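Local coordinates for nitrate regulatory protein (Klebsiella oxytoca, PDB 4AKK) that senses nitrate and nitrite and binds the factor-independent terminator in the nasF leader RNA, effecting transcription antitermination of the nasFEDCBA operon, at residues I66-V70 / L166-V170; G184-A188 / S236-Q242; S191-K196 / C233-F237; L248-C253 / Q292-V296. One frame throughout, in Å; residues are numbered along the deposited sequence.

Contact 1 (I66-V70 / L166-V170); sequences ISALV and LLNIV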
loop_
_atom_site.group_PDB
_atom_site.type_symbol
_atom_site.label_atom_id
_atom_site.label_comp_id
_atom_site.label_asym_id
_atom_site.label_seq_id
_atom_site.Cartn_x
_atom_site.Cartn_y
_atom_site.Cartn_z
ATOM N N ILE A 66 0.506 -16.286 18.671
ATOM C CA ILE A 66 0.549 -14.828 18.764
ATOM C C ILE A 66 -0.846 -14.323 19.099
ATOM O O ILE A 66 -1.025 -13.506 20.003
ATOM C CB ILE A 66 1.061 -14.188 17.460
ATOM C CG1 ILE A 66 2.582 -14.354 17.364
ATOM C CG2 ILE A 66 0.655 -12.706 17.390
ATOM C CD1 ILE A 66 3.132 -14.193 15.973
ATOM N N SER A 67 -1.834 -14.845 18.378
ATOM C CA SER A 67 -3.222 -14.492 18.614
ATOM C C SER A 67 -3.645 -14.727 20.061
ATOM O O SER A 67 -4.329 -13.894 20.659
ATOM C CB SER A 67 -4.129 -15.296 17.695
ATOM O OG SER A 67 -5.489 -15.044 18.000
ATOM N N ALA A 68 -3.250 -15.870 20.612
ATOM C CA ALA A 68 -3.650 -16.235 21.967
ATOM C C ALA A 68 -2.968 -15.348 23.000
ATOM O O ALA A 68 -3.595 -14.905 23.962
ATOM C CB ALA A 68 -3.338 -17.705 22.242
ATOM N N LEU A 69 -1.677 -15.106 22.804
ATOM C CA LEU A 69 -0.930 -14.230 23.697
ATOM C C LEU A 69 -1.519 -12.814 23.677
ATOM O O LEU A 69 -1.696 -12.195 24.715
ATOM C CB LEU A 69 0.547 -14.200 23.300
ATOM C CG LEU A 69 1.465 -13.270 24.099
ATOM C CD1 LEU A 69 1.433 -13.617 25.576
ATOM C CD2 LEU A 69 2.888 -13.325 23.566
ATOM N N VAL A 70 -1.829 -12.322 22.486
ATOM C CA VAL A 70 -2.394 -10.989 22.337
ATOM C C VAL A 70 -3.722 -10.931 23.071
ATOM O O VAL A 70 -4.030 -9.948 23.733
ATOM C CB VAL A 70 -2.561 -10.604 20.840
ATOM C CG1 VAL A 70 -3.568 -9.460 20.667
ATOM C CG2 VAL A 70 -1.205 -10.241 20.235
ATOM N N LEU A 166 3.706 -7.548 18.710
ATOM C CA LEU A 166 3.377 -8.959 18.546
ATOM C C LEU A 166 2.587 -9.122 17.265
ATOM O O LEU A 166 2.882 -9.994 16.460
ATOM C CB LEU A 166 2.574 -9.479 19.739
ATOM C CG LEU A 166 3.413 -9.747 20.984
ATOM C CD1 LEU A 166 2.518 -9.989 22.188
ATOM C CD2 LEU A 166 4.353 -10.933 20.737
ATOM N N LEU A 167 1.593 -8.258 17.086
ATOM C CA LEU A 167 0.757 -8.251 15.894
ATOM C C LEU A 167 1.536 -7.987 14.609
ATOM O O LEU A 167 1.214 -8.555 13.570
ATOM C CB LEU A 167 -0.361 -7.211 16.030
ATOM C CG LEU A 167 -1.479 -7.544 17.014
ATOM C CD1 LEU A 167 -2.553 -6.465 16.988
ATOM C CD2 LEU A 167 -2.082 -8.903 16.707
ATOM N N ASN A 168 2.554 -7.129 14.686
ATOM C CA ASN A 168 3.383 -6.803 13.530
ATOM C C ASN A 168 4.184 -8.000 13.036
ATOM O O ASN A 168 4.717 -7.980 11.931
ATOM C CB ASN A 168 4.350 -5.634 13.826
ATOM C CG ASN A 168 3.639 -4.297 14.005
ATOM O OD1 ASN A 168 2.475 -4.145 13.647
ATOM N ND2 ASN A 168 4.350 -3.319 14.569
ATOM N N ILE A 169 4.286 -9.045 13.845
ATOM C CA ILE A 169 4.956 -10.242 13.356
ATOM C C ILE A 169 4.130 -10.900 12.248
ATOM O O ILE A 169 4.680 -11.424 11.291
ATOM C CB ILE A 169 5.205 -11.271 14.462
ATOM C CG1 ILE A 169 6.167 -10.715 15.520
ATOM C CG2 ILE A 169 5.726 -12.575 13.845
ATOM C CD1 ILE A 169 6.290 -11.593 16.754
ATOM N N VAL A 170 2.809 -10.851 12.382
ATOM C CA VAL A 170 1.911 -11.635 11.524
ATOM C C VAL A 170 2.001 -11.358 10.017
ATOM O O VAL A 170 2.180 -12.291 9.235
ATOM C CB VAL A 170 0.445 -11.536 11.987
ATOM C CG1 VAL A 170 -0.461 -12.323 11.051
ATOM C CG2 VAL A 170 0.308 -12.050 13.411
#
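Ile-66 sends its two branches to different partners across the contact. CG1 stands beside its own backbone N and anti to the carbonyl carbon (chi1 -76°), and the nearly straight second torsion carries CD1 outward to Ile-169, where it meets CG2 at 3.7 Å and lies almost as close to CB; the two isoleucine side chains meet at a slant. The other branch, CG2, is anti to the backbone N and comes to 3.6 Å from the carbonyl O of Leu-166, while its second neighbour is the CG2 methyl of Val-170 at 4.0 Å, the two side chains running antiparallel past one another. This is the meeting of helix 56-85 with helix 152-167 and the short, weakly bonded helical turn that follows it, inside the all-helical nitrate- and nitrite-sensing (NIT) region. One turn further along, Leu-69 presents CD2 to the CD1 methyl of Leu-166 at 3.6 Å, and the two leucines lie across each other. Leu-166 thereby serves two residues: its tip takes Leu-69, and its CB lies 3.9 Å from CG2 of Val-70. That same Val-70 methyl also reaches CD2 of Leu-167 at 3.9 Å, so it is shared between the two leucines. No hydrogen bond crosses the interface, and all seven touching residues are buried. Phe-109 of helix 92-117 packs on both Ile-66 and Leu-166, whereas Ser-67, whose CB points away from 166-170, hydrogen-bonds through OG to Glu-297 and Arg-294 of helix 277-312.

Contact 2 (G184-A188 / S236-Q242); sequences GRMVA and SFQALAQ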
loop_
_atom_site.group_PDB
_atom_site.type_symbol
_atom_site.label_atom_id
_atom_site.label_comp_id
_atom_site.label_asym_id
_atom_site.label_seq_id
_atom_site.Cartn_x
_atom_site.Cartn_y
_atom_site.Cartn_z
ATOM N N GLY A 184 -3.675 -15.482 1.800
ATOM C CA GLY A 184 -4.974 -14.832 1.895
ATOM C C GLY A 184 -5.624 -15.005 3.265
ATOM O O GLY A 184 -6.250 -14.075 3.790
ATOM N N ARG A 185 -5.488 -16.200 3.840
ATOM C CA ARG A 185 -6.035 -16.490 5.171
ATOM C C ARG A 185 -5.286 -15.746 6.264
ATOM O O ARG A 185 -5.888 -15.307 7.238
ATOM C CB ARG A 185 -5.994 -17.988 5.484
ATOM C CG ARG A 185 -7.107 -18.794 4.850
ATOM C CD ARG A 185 -6.969 -20.274 5.188
ATOM N NE ARG A 185 -7.899 -21.061 4.393
ATOM C CZ ARG A 185 -9.147 -21.332 4.759
ATOM N NH1 ARG A 185 -9.612 -20.889 5.917
ATOM N NH2 ARG A 185 -9.930 -22.044 3.961
ATOM N N MET A 186 -3.971 -15.616 6.104
ATOM C CA MET A 186 -3.164 -14.905 7.083
ATOM C C MET A 186 -3.541 -13.436 7.128
ATOM O O MET A 186 -3.655 -12.857 8.202
ATOM C CB MET A 186 -1.662 -15.073 6.817
ATOM C CG MET A 186 -1.094 -16.374 7.365
ATOM S SD MET A 186 -0.717 -16.381 9.141
ATOM C CE MET A 186 -1.862 -15.201 9.799
ATOM N N VAL A 187 -3.752 -12.835 5.965
ATOM C CA VAL A 187 -4.127 -11.427 5.929
ATOM C C VAL A 187 -5.531 -11.193 6.500
ATOM O O VAL A 187 -5.754 -10.233 7.240
ATOM C CB VAL A 187 -3.999 -10.843 4.508
ATOM C CG1 VAL A 187 -4.695 -9.483 4.416
ATOM C CG2 VAL A 187 -2.534 -10.712 4.141
ATOM N N ALA A 188 -6.467 -12.073 6.163
ATOM C CA ALA A 188 -7.818 -12.012 6.724
ATOM C C ALA A 188 -7.782 -12.100 8.253
ATOM O O ALA A 188 -8.475 -11.351 8.942
ATOM C CB ALA A 188 -8.692 -13.138 6.146
ATOM N N SER A 236 -11.592 -5.335 5.419
ATOM C CA SER A 236 -10.578 -6.209 4.861
ATOM C C SER A 236 -10.832 -7.683 5.232
ATOM O O SER A 236 -10.762 -8.563 4.368
ATOM C CB SER A 236 -9.178 -5.757 5.271
ATOM O OG SER A 236 -8.221 -6.736 4.917
ATOM N N PHE A 237 -11.152 -7.952 6.494
ATOM C CA PHE A 237 -11.465 -9.327 6.912
ATOM C C PHE A 237 -12.607 -9.926 6.081
ATOM O O PHE A 237 -12.525 -11.068 5.641
ATOM C CB PHE A 237 -11.808 -9.417 8.408
ATOM C CG PHE A 237 -12.639 -10.626 8.763
ATOM C CD1 PHE A 237 -12.056 -11.886 8.855
ATOM C CD2 PHE A 237 -14.008 -10.510 8.968
ATOM C CE1 PHE A 237 -12.819 -13.002 9.156
ATOM C CE2 PHE A 237 -14.782 -11.631 9.270
ATOM C CZ PHE A 237 -14.189 -12.873 9.365
ATOM N N GLN A 238 -13.664 -9.148 5.870
ATOM C CA GLN A 238 -14.842 -9.634 5.166
ATOM C C GLN A 238 -14.562 -9.881 3.698
ATOM O O GLN A 238 -15.027 -10.858 3.140
ATOM C CB GLN A 238 -16.008 -8.663 5.325
ATOM C CG GLN A 238 -16.466 -8.528 6.770
ATOM C CD GLN A 238 -17.805 -7.835 6.895
ATOM O OE1 GLN A 238 -17.885 -6.691 7.354
ATOM N NE2 GLN A 238 -18.867 -8.522 6.479
ATOM N N ALA A 239 -13.797 -8.997 3.073
ATOM C CA ALA A 239 -13.418 -9.204 1.687
ATOM C C ALA A 239 -12.578 -10.470 1.504
ATOM O O ALA A 239 -12.645 -11.113 0.463
ATOM C CB ALA A 239 -12.675 -7.986 1.144
ATOM N N LEU A 240 -11.802 -10.846 2.512
ATOM C CA LEU A 240 -10.807 -11.897 2.305
ATOM C C LEU A 240 -11.138 -13.240 2.909
ATOM O O LEU A 240 -10.517 -14.240 2.558
ATOM C CB LEU A 240 -9.447 -11.459 2.825
ATOM C CG LEU A 240 -8.802 -10.345 2.010
ATOM C CD1 LEU A 240 -7.576 -9.841 2.736
ATOM C CD2 LEU A 240 -8.456 -10.854 0.609
ATOM N N ALA A 241 -12.101 -13.271 3.819
ATOM C CA ALA A 241 -12.404 -14.506 4.535
ATOM C C ALA A 241 -13.330 -15.420 3.736
ATOM O O ALA A 241 -13.854 -15.036 2.692
ATOM C CB ALA A 241 -12.997 -14.205 5.911
ATOM N N GLN A 242 -13.526 -16.633 4.239
ATOM C CA GLN A 242 -14.390 -17.604 3.579
ATOM C C GLN A 242 -15.837 -17.382 3.997
ATOM O O GLN A 242 -16.100 -16.894 5.096
ATOM C CB GLN A 242 -13.933 -19.026 3.917
ATOM C CG GLN A 242 -12.491 -19.313 3.481
ATOM C CD GLN A 242 -12.316 -19.244 1.967
ATOM O OE1 GLN A 242 -13.089 -19.844 1.218
ATOM N NE2 GLN A 242 -11.298 -18.509 1.511
#
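An antiparallel helix pair of the NIT domain, helices 180-212 and 217-240, ends here, where the second helix runs out into the turn before helix 243-252. The local axes run at 153° to each other and approach to 9.0 Å, and the nearest backbones are those of Ala-188 and Phe-237, with CA atoms 4.5 Å apart. The small Ala-188 permits this closeness: its CB lies 3.8 Å from CB of Leu-240, and its carbonyl O sits at the edge of the Phe-237 ring, near the ring plane, 3.6 Å from CD1. Leu-240 holds CG anti to its carbonyl carbon (chi1 -69°), and the extended second torsion carries CD1 onto CG1 of Val-187 at 3.4 Å, tighter than usual van der Waals contact. Beyond Ala-241 the extended Arg-185 chain brings NH2 to 3.8 Å from CG of Gln-242; this is an approach to aliphatic carbon, and no hydrogen bond joins the segments. Helix 341-358 packs on Val-187 and Leu-240 through Val-343, while helix 277-312 meets Arg-185 through Asp-303 and Ala-307 and Phe-237 through Leu-300, placing the pair between these two helices.

Contact 3 (S191-K196 / C233-F237); sequences SFMQGK and CFDSF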
loop_
_atom_site.group_PDB
_atom_site.type_symbol
_atom_site.label_atom_id
_atom_site.label_comp_id
_atom_site.label_asym_id
_atom_site.label_seq_id
_atom_site.Cartn_x
_atom_site.Cartn_y
_atom_site.Cartn_z
ATOM N N SER A 191 -6.134 -8.939 9.665
ATOM C CA SER A 191 -7.117 -7.865 9.599
ATOM C C SER A 191 -8.052 -7.972 10.787
ATOM O O SER A 191 -8.342 -6.983 11.446
ATOM C CB SER A 191 -7.935 -7.931 8.313
ATOM O OG SER A 191 -7.101 -7.858 7.175
ATOM N N PHE A 192 -8.538 -9.181 11.043
ATOM C CA PHE A 192 -9.474 -9.402 12.126
ATOM C C PHE A 192 -8.813 -9.120 13.480
ATOM O O PHE A 192 -9.398 -8.462 14.337
ATOM C CB PHE A 192 -10.007 -10.841 12.074
ATOM C CG PHE A 192 -11.123 -11.105 13.034
ATOM C CD1 PHE A 192 -10.856 -11.426 14.356
ATOM C CD2 PHE A 192 -12.446 -11.027 12.616
ATOM C CE1 PHE A 192 -11.885 -11.670 15.245
ATOM C CE2 PHE A 192 -13.478 -11.269 13.504
ATOM C CZ PHE A 192 -13.198 -11.588 14.816
ATOM N N MET A 193 -7.599 -9.635 13.668
ATOM C CA MET A 193 -6.880 -9.463 14.922
ATOM C C MET A 193 -6.692 -7.972 15.195
ATOM O O MET A 193 -6.797 -7.506 16.334
ATOM C CB MET A 193 -5.503 -10.158 14.867
ATOM C CG MET A 193 -5.519 -11.684 15.085
ATOM S SD MET A 193 -3.916 -12.499 14.781
ATOM C CE MET A 193 -3.027 -12.017 16.241
ATOM N N GLN A 194 -6.408 -7.229 14.133
ATOM C CA GLN A 194 -6.142 -5.804 14.241
ATOM C C GLN A 194 -7.416 -5.013 14.566
ATOM O O GLN A 194 -7.391 -4.102 15.386
ATOM C CB GLN A 194 -5.489 -5.287 12.952
ATOM C CG GLN A 194 -4.920 -3.888 13.077
ATOM C CD GLN A 194 -3.861 -3.777 14.159
ATOM O OE1 GLN A 194 -4.087 -3.162 15.206
ATOM N NE2 GLN A 194 -2.702 -4.380 13.918
ATOM N N GLY A 195 -8.530 -5.370 13.938
ATOM C CA GLY A 195 -9.792 -4.738 14.273
ATOM C C GLY A 195 -10.151 -4.966 15.738
ATOM O O GLY A 195 -10.674 -4.075 16.417
ATOM N N LYS A 196 -9.866 -6.175 16.214
ATOM C CA LYS A 196 -10.191 -6.602 17.574
ATOM C C LYS A 196 -9.300 -5.869 18.559
ATOM O O LYS A 196 -9.740 -5.502 19.646
ATOM C CB LYS A 196 -9.981 -8.116 17.689
ATOM C CG LYS A 196 -10.183 -8.711 19.058
ATOM C CD LYS A 196 -10.198 -10.246 18.960
ATOM C CE LYS A 196 -10.180 -10.912 20.329
ATOM N NZ LYS A 196 -8.810 -10.981 20.905
ATOM N N CYS A 233 -10.255 -2.464 9.009
ATOM C CA CYS A 233 -9.808 -3.775 9.478
ATOM C C CYS A 233 -10.849 -4.865 9.197
ATOM O O CYS A 233 -10.513 -5.925 8.656
ATOM C CB CYS A 233 -9.481 -3.748 10.975
ATOM S SG CYS A 233 -8.079 -2.693 11.407
ATOM N N PHE A 234 -12.100 -4.618 9.589
ATOM C CA PHE A 234 -13.155 -5.623 9.412
ATOM C C PHE A 234 -13.663 -5.697 7.962
ATOM O O PHE A 234 -14.111 -6.749 7.517
ATOM C CB PHE A 234 -14.311 -5.442 10.415
ATOM C CG PHE A 234 -13.909 -5.685 11.866
ATOM C CD1 PHE A 234 -13.430 -6.925 12.280
ATOM C CD2 PHE A 234 -14.007 -4.672 12.808
ATOM C CE1 PHE A 234 -13.050 -7.144 13.606
ATOM C CE2 PHE A 234 -13.631 -4.886 14.151
ATOM C CZ PHE A 234 -13.151 -6.125 14.544
ATOM N N ASP A 235 -13.585 -4.589 7.230
ATOM C CA ASP A 235 -13.876 -4.618 5.800
ATOM C C ASP A 235 -12.864 -5.488 5.079
ATOM O O ASP A 235 -13.223 -6.281 4.224
ATOM C CB ASP A 235 -13.888 -3.219 5.184
ATOM C CG ASP A 235 -15.075 -2.382 5.647
ATOM O OD1 ASP A 235 -15.936 -2.903 6.391
ATOM O OD2 ASP A 235 -15.138 -1.191 5.267
ATOM N N SER A 236 -11.592 -5.335 5.419
ATOM C CA SER A 236 -10.578 -6.209 4.861
ATOM C C SER A 236 -10.832 -7.683 5.232
ATOM O O SER A 236 -10.762 -8.563 4.368
ATOM C CB SER A 236 -9.178 -5.757 5.271
ATOM O OG SER A 236 -8.221 -6.736 4.917
ATOM N N PHE A 237 -11.152 -7.952 6.494
ATOM C CA PHE A 237 -11.465 -9.327 6.912
ATOM C C PHE A 237 -12.607 -9.926 6.081
ATOM O O PHE A 237 -12.525 -11.068 5.641
ATOM C CB PHE A 237 -11.808 -9.417 8.408
ATOM C CG PHE A 237 -12.639 -10.626 8.763
ATOM C CD1 PHE A 237 -12.056 -11.886 8.855
ATOM C CD2 PHE A 237 -14.008 -10.510 8.968
ATOM C CE1 PHE A 237 -12.819 -13.002 9.156
ATOM C CE2 PHE A 237 -14.782 -11.631 9.270
ATOM C CZ PHE A 237 -14.189 -12.873 9.365
#
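A three-ring aromatic cluster, Phe-192, Phe-234 and Phe-237, occupies one flank of the close antiparallel packing between helices 180-212 and 217-240. Phe-192 is the middle ring and plays both parts in two T-shaped (edge-to-face) pairs. Its own edge points at Phe-237, with CD2 about 3.7 Å above the centre of that ring and the planes at 68°. One face of Phe-192 in turn receives the edge of Phe-234, whose CE1 lies above it toward the rim, planes at 78°. CG of Phe-192 is anti to the backbone N, which sets the ring alongside Phe-237. Phe-234 also lays a face over Gly-195: CA stands 4.1 Å from the ring centroid in a CH-pi contact, and the carbonyl C is 3.4 Å from CZ. Beside it, CB of Cys-233 comes to 3.5 Å from the same Gly-195 CA, and SG lies 3.8 Å from CG of Gln-194. On the other flank Ser-236 OG donates to Ser-191 OG at 2.8 Å, while Ser-191 OG is also hydrogen-bonded to the carbonyl O of Val-187, one turn back. Helix 277-312 packs against Phe-192, and helix 341-358 against the serines. The axes are 7.8 Å apart at 156°, the CA atoms of Gly-195 and Cys-233 are separated by 4.9 Å, and Gly-195 has no side chain under the Phe-234 ring, all consistent with a glycine-mediated close approach of antiparallel helices in a bundle.

Contact 4 (L248-C253 / Q292-V296); sequences LFAEQC and QLRGV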
loop_
_atom_site.group_PDB
_atom_site.type_symbol
_atom_site.label_atom_id
_atom_site.label_comp_id
_atom_site.label_asym_id
_atom_site.label_seq_id
_atom_site.Cartn_x
_atom_site.Cartn_y
_atom_site.Cartn_z
ATOM N N LEU A 248 -20.348 -16.722 10.260
ATOM C CA LEU A 248 -20.211 -16.837 11.708
ATOM C C LEU A 248 -20.065 -15.470 12.367
ATOM O O LEU A 248 -20.621 -15.223 13.438
ATOM C CB LEU A 248 -19.008 -17.709 12.069
ATOM C CG LEU A 248 -18.802 -17.843 13.573
ATOM C CD1 LEU A 248 -19.940 -18.655 14.169
ATOM C CD2 LEU A 248 -17.457 -18.476 13.888
ATOM N N PHE A 249 -19.303 -14.593 11.718
ATOM C CA PHE A 249 -19.052 -13.236 12.193
ATOM C C PHE A 249 -20.341 -12.422 12.208
ATOM O O PHE A 249 -20.621 -11.697 13.157
ATOM C CB PHE A 249 -18.011 -12.567 11.277
ATOM C CG PHE A 249 -17.665 -11.146 11.653
ATOM C CD1 PHE A 249 -17.084 -10.856 12.881
ATOM C CD2 PHE A 249 -17.875 -10.107 10.755
ATOM C CE1 PHE A 249 -16.742 -9.550 13.218
ATOM C CE2 PHE A 249 -17.540 -8.803 11.079
ATOM C CZ PHE A 249 -16.970 -8.520 12.320
ATOM N N ALA A 250 -21.126 -12.539 11.146
ATOM C CA ALA A 250 -22.338 -11.742 11.017
ATOM C C ALA A 250 -23.359 -12.155 12.064
ATOM O O ALA A 250 -24.131 -11.331 12.554
ATOM C CB ALA A 250 -22.919 -11.885 9.617
ATOM N N GLU A 251 -23.347 -13.440 12.406
ATOM C CA GLU A 251 -24.283 -13.986 13.384
ATOM C C GLU A 251 -23.807 -13.788 14.830
ATOM O O GLU A 251 -24.587 -13.384 15.693
ATOM C CB GLU A 251 -24.536 -15.471 13.098
ATOM C CG GLU A 251 -25.027 -15.758 11.672
ATOM C CD GLU A 251 -25.153 -17.251 11.363
ATOM O OE1 GLU A 251 -24.238 -18.023 11.731
ATOM O OE2 GLU A 251 -26.165 -17.651 10.744
ATOM N N GLN A 252 -22.529 -14.064 15.084
ATOM C CA GLN A 252 -21.974 -14.024 16.443
ATOM C C GLN A 252 -21.592 -12.628 16.948
ATOM O O GLN A 252 -21.561 -12.391 18.151
ATOM C CB GLN A 252 -20.747 -14.937 16.548
ATOM C CG GLN A 252 -21.043 -16.418 16.416
ATOM C CD GLN A 252 -21.563 -17.024 17.705
ATOM O OE1 GLN A 252 -20.824 -17.163 18.684
ATOM N NE2 GLN A 252 -22.841 -17.397 17.711
ATOM N N CYS A 253 -21.290 -11.710 16.041
ATOM C CA CYS A 253 -20.728 -10.428 16.451
ATOM C C CYS A 253 -21.561 -9.246 15.996
ATOM O O CYS A 253 -21.026 -8.251 15.513
ATOM C CB CYS A 253 -19.308 -10.288 15.921
ATOM S SG CYS A 253 -18.219 -11.635 16.399
ATOM N N GLN A 292 -16.988 -12.321 22.088
ATOM C CA GLN A 292 -17.625 -12.778 20.850
ATOM C C GLN A 292 -16.635 -12.753 19.681
ATOM O O GLN A 292 -16.580 -13.698 18.891
ATOM C CB GLN A 292 -18.867 -11.939 20.521
ATOM C CG GLN A 292 -20.000 -12.115 21.514
ATOM C CD GLN A 292 -20.472 -13.561 21.595
ATOM O OE1 GLN A 292 -20.240 -14.251 22.589
ATOM N NE2 GLN A 292 -21.116 -14.031 20.533
ATOM N N LEU A 293 -15.852 -11.677 19.571
ATOM C CA LEU A 293 -14.855 -11.599 18.509
ATOM C C LEU A 293 -13.840 -12.728 18.669
ATOM O O LEU A 293 -13.427 -13.340 17.688
ATOM C CB LEU A 293 -14.145 -10.243 18.520
ATOM C CG LEU A 293 -14.983 -9.018 18.144
ATOM C CD1 LEU A 293 -14.281 -7.745 18.592
ATOM C CD2 LEU A 293 -15.284 -8.973 16.645
ATOM N N ARG A 294 -13.441 -12.997 19.909
ATOM C CA ARG A 294 -12.469 -14.055 20.191
ATOM C C ARG A 294 -12.967 -15.412 19.680
ATOM O O ARG A 294 -12.204 -16.182 19.102
ATOM C CB ARG A 294 -12.149 -14.122 21.693
ATOM C CG ARG A 294 -11.165 -15.236 22.076
ATOM C CD ARG A 294 -9.856 -15.131 21.292
ATOM N NE ARG A 294 -8.916 -16.218 21.590
ATOM C CZ ARG A 294 -7.786 -16.431 20.919
ATOM N NH1 ARG A 294 -7.447 -15.618 19.931
ATOM N NH2 ARG A 294 -6.985 -17.446 21.239
ATOM N N GLY A 295 -14.251 -15.693 19.880
ATOM C CA GLY A 295 -14.841 -16.936 19.401
ATOM C C GLY A 295 -14.606 -17.114 17.916
ATOM O O GLY A 295 -14.136 -18.160 17.461
ATOM N N VAL A 296 -14.907 -16.073 17.150
ATOM C CA VAL A 296 -14.687 -16.115 15.718
ATOM C C VAL A 296 -13.204 -16.240 15.372
ATOM O O VAL A 296 -12.830 -16.989 14.469
ATOM C CB VAL A 296 -15.282 -14.883 15.022
ATOM C CG1 VAL A 296 -14.845 -14.853 13.591
ATOM C CG2 VAL A 296 -16.802 -14.906 15.109
HETATM O O HOH W 1 -18.344 -16.009 19.089
#
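Val-296 sets its CG2 methyl against three residues of 248-253: it is 3.8 Å from CD2 of Leu-248, likewise 3.8 Å from SG of Cys-253, and 4.0 Å from CA of Phe-249. Its CG2 is anti to the carbonyl carbon and CG1 anti to the backbone N (chi1 171°); this rotation turns CG2 to 248-253 and CG1 to Phe-192 of helix 180-212. Next to them, CD2 of Leu-293 meets the Phe-249 ring at its edge, in plane, 3.8 Å from CE1; the Phe-249 ring also pairs edge-to-face with Phe-237. Helices 243-252 and 277-312 are antiparallel here, with local axes 9.8 Å apart. Where the shorter one ends, the chain of Gln-292, bent at chi2 (-60°), brings NE2 to the carbonyl O of Gln-252 at 2.9 Å. This bond is almost straight, 176° at the hydrogen, and leaves the Gln-292 amide in its own plane, although the donor stands somewhat tilted from the carbonyl plane of Gln-252. A water donates to both Gln-252 OE1 and the carbonyl O of Gln-292, forming a second bridge between the two residues. The apolar interior is thus edged by polar links at the C-terminal end of helix 243-252, where the amide of Gln-292 satisfies one of the helix's last carbonyls.

Contacts 1 and 3 are buried, whereas contacts 2 and 4 are partly buried; of these two, only contact 4 carries hydrogen bonds at its edge. Contacts 2 and 3 hold the same two helices, 180-212 and 217-240, and share Ser-236 and Phe-237; their centres lie only about 8 Å apart. Contact 1 is aliphatic side-chain packing without hydrogen bonds, contact 2 is apolar with Arg-185 lying against aliphatic Gln-242, contact 3 is aromatic with one serine pair, and contact 4 is apolar inside with amide and water bonds outside. Met-193, on segment 191-196, packs on Leu-167 of contact 1. Phe-192 and Phe-237 carry the packing on to Phe-249 of contact 4.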